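Local coordinates for RNA-binding protein HI_1333 (Haemophilus influenzae, PDB 1JO0), which probably binds RNA through its CRS1/YhbY (CRM) domain, at residues H16-V21 with H44-V49. Numbering follows the deposited sequence.
Sequences HHLNPV and HELIKV
Lys48 and Leu18 make the polar grip of this contact. The Lys48 chain is extended beyond CG and passes Leu18 O, with CD and CE both 3.5 Å from it. Its NZ gives a 2.8 Å hydrogen bond to that oxygen, tilted 23° from the carbonyl plane. Ala15 O, at the end of helix 5-15, takes a second, weak bond from the ammonium. NZ also hydrogen-bonds a glycerol, probably from the crystallisation liquor.

The backbones meet in three ways. Val21 N donates to Lys48 O over 3.1 Å, in the carbonyl plane. Pro20 CA approaches the same oxygen at 3.3 Å as a CA-H...O contact. A water donates to Asn19 O and accepts from Lys48 N, 2.8 Å from each.

Methyl groups of the loop make the apolar contacts. Leu18 CD1 lies 3.8 Å from Leu46 CD2. Leu46 CG, anti to its backbone N (chi1 180°), is also near this methyl. Val21 CG2 meets Ile47 CB at 3.9 Å, the two side chains crossing at about a right angle.

The loop leads from helix 5-15 into edge strand 22-24, which opens a beta-alpha-beta crossover through helix 31-44 to parallel strand 46-51. Leu46 packs on helix 5-15, Ile47 on helix 31-44, and Lys48 on Ile81 of strand 81-85.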
loop_
_atom_site.group_PDB
_atom_site.type_symbol
_atom_site.label_atom_id
_atom_site.label_comp_id
_atom_site.label_asym_id
_atom_site.label_seq_id
_atom_site.Cartn_x
_atom_site.Cartn_y
_atom_site.Cartn_z
ATOM N N HIS A 16 0.797 -11.404 3.582
ATOM C CA HIS A 16 -0.147 -12.531 3.464
ATOM C C HIS A 16 -1.012 -12.692 4.683
ATOM O O HIS A 16 -2.137 -13.200 4.600
ATOM C CB HIS A 16 0.749 -13.762 3.204
ATOM C CG HIS A 16 0.079 -15.063 3.084
ATOM N ND1 HIS A 16 -0.561 -15.398 1.912
ATOM C CD2 HIS A 16 -0.049 -16.112 3.933
ATOM C CE1 HIS A 16 -1.067 -16.603 2.053
ATOM N NE2 HIS A 16 -0.773 -17.057 3.270
ATOM N N HIS A 17 -0.513 -12.275 5.859
ATOM C CA HIS A 17 -1.273 -12.452 7.101
ATOM C C HIS A 17 -2.124 -11.244 7.479
ATOM O O HIS A 17 -2.697 -11.257 8.564
ATOM C CB HIS A 17 -0.271 -12.707 8.218
ATOM C CG HIS A 17 0.602 -13.883 7.900
ATOM N ND1 HIS A 17 0.110 -15.153 7.830
ATOM C CD2 HIS A 17 1.926 -13.945 7.612
ATOM C CE1 HIS A 17 1.123 -15.971 7.516
ATOM N NE2 HIS A 17 2.239 -15.274 7.382
ATOM N N LEU A 18 -2.189 -10.248 6.592
ATOM C CA LEU A 18 -2.891 -8.999 6.852
ATOM C C LEU A 18 -4.160 -8.916 6.038
ATOM O O LEU A 18 -4.264 -9.427 4.920
ATOM C CB LEU A 18 -2.005 -7.768 6.567
ATOM C CG LEU A 18 -0.682 -7.757 7.368
ATOM C CD1 LEU A 18 0.117 -6.549 6.955
ATOM C CD2 LEU A 18 -0.981 -7.843 8.853
ATOM N N ASN A 19 -5.165 -8.257 6.628
ATOM C CA ASN A 19 -6.364 -7.890 5.916
ATOM C C ASN A 19 -6.248 -6.469 5.368
ATOM O O ASN A 19 -5.543 -5.650 5.955
ATOM C CB ASN A 19 -7.583 -7.884 6.833
ATOM C CG ASN A 19 -7.926 -9.294 7.257
ATOM O OD1 ASN A 19 -7.880 -10.241 6.454
ATOM N ND2 ASN A 19 -8.229 -9.380 8.515
ATOM N N PRO A 20 -6.957 -6.124 4.323
ATOM C CA PRO A 20 -7.001 -4.720 3.896
ATOM C C PRO A 20 -7.449 -3.781 5.025
ATOM O O PRO A 20 -8.380 -4.090 5.749
ATOM C CB PRO A 20 -8.048 -4.753 2.784
ATOM C CG PRO A 20 -8.097 -6.132 2.283
ATOM C CD PRO A 20 -7.779 -7.009 3.460
ATOM N N VAL A 21 -6.801 -2.643 5.186
ATOM C CA VAL A 21 -7.183 -1.584 6.109
ATOM C C VAL A 21 -7.802 -0.364 5.413
ATOM O O VAL A 21 -8.262 0.524 6.130
ATOM C CB VAL A 21 -5.974 -1.197 6.998
ATOM C CG1 VAL A 21 -5.621 -2.367 7.922
ATOM C CG2 VAL A 21 -4.732 -0.790 6.215
ATOM N N HIS A 44 0.759 1.682 10.576
ATOM C CA HIS A 44 1.077 0.288 10.314
ATOM C C HIS A 44 2.350 0.051 9.497
ATOM O O HIS A 44 2.862 -1.079 9.573
ATOM C CB HIS A 44 -0.073 -0.388 9.543
ATOM C CG HIS A 44 -1.334 -0.344 10.338
ATOM N ND1 HIS A 44 -1.492 -1.084 11.483
ATOM C CD2 HIS A 44 -2.486 0.326 10.126
ATOM C CE1 HIS A 44 -2.716 -0.874 11.976
ATOM N NE2 HIS A 44 -3.335 -0.026 11.160
ATOM N N GLU A 45 2.785 1.021 8.727
ATOM C CA GLU A 45 3.942 0.961 7.810
ATOM C C GLU A 45 3.624 0.085 6.601
ATOM O O GLU A 45 3.739 0.567 5.456
ATOM C CB GLU A 45 5.218 0.458 8.517
ATOM C CG GLU A 45 5.709 1.397 9.593
ATOM C CD GLU A 45 6.998 0.838 10.194
ATOM O OE1 GLU A 45 6.968 -0.290 10.708
ATOM O OE2 GLU A 45 8.053 1.511 10.136
ATOM N N LEU A 46 3.255 -1.160 6.798
ATOM C CA LEU A 46 2.867 -2.142 5.772
ATOM C C LEU A 46 1.361 -2.233 5.734
ATOM O O LEU A 46 0.760 -2.538 6.764
ATOM C CB LEU A 46 3.430 -3.510 6.079
ATOM C CG LEU A 46 3.100 -4.638 5.094
ATOM C CD1 LEU A 46 3.658 -4.343 3.708
ATOM C CD2 LEU A 46 3.616 -5.945 5.633
ATOM N N ILE A 47 0.770 -1.949 4.579
ATOM C CA ILE A 47 -0.686 -1.927 4.453
ATOM C C ILE A 47 -1.143 -2.636 3.170
ATOM O O ILE A 47 -0.414 -2.676 2.167
ATOM C CB ILE A 47 -1.263 -0.486 4.493
ATOM C CG1 ILE A 47 -0.904 0.330 3.250
ATOM C CG2 ILE A 47 -0.843 0.202 5.797
ATOM C CD1 ILE A 47 -1.658 1.644 3.200
ATOM N N LYS A 48 -2.383 -3.075 3.242
ATOM C CA LYS A 48 -3.131 -3.563 2.077
ATOM C C LYS A 48 -4.313 -2.641 1.812
ATOM O O LYS A 48 -5.069 -2.324 2.694
ATOM C CB LYS A 48 -3.666 -4.936 2.364
ATOM C CG LYS A 48 -2.770 -6.079 2.061
ATOM C CD LYS A 48 -3.577 -7.397 2.213
ATOM C CE LYS A 48 -2.664 -8.512 1.926
ATOM N NZ LYS A 48 -3.285 -9.779 2.336
ATOM N N VAL A 49 -4.433 -2.234 0.547
ATOM C CA VAL A 49 -5.494 -1.352 0.084
ATOM C C VAL A 49 -6.278 -2.154 -0.952
ATOM O O VAL A 49 -5.711 -2.701 -1.909
ATOM C CB VAL A 49 -4.945 -0.061 -0.565
ATOM C CG1 VAL A 49 -6.066 0.808 -1.105
ATOM C CG2 VAL A 49 -4.088 0.694 0.430
HETATM O O HOH W 1 -3.342 -3.972 5.758
#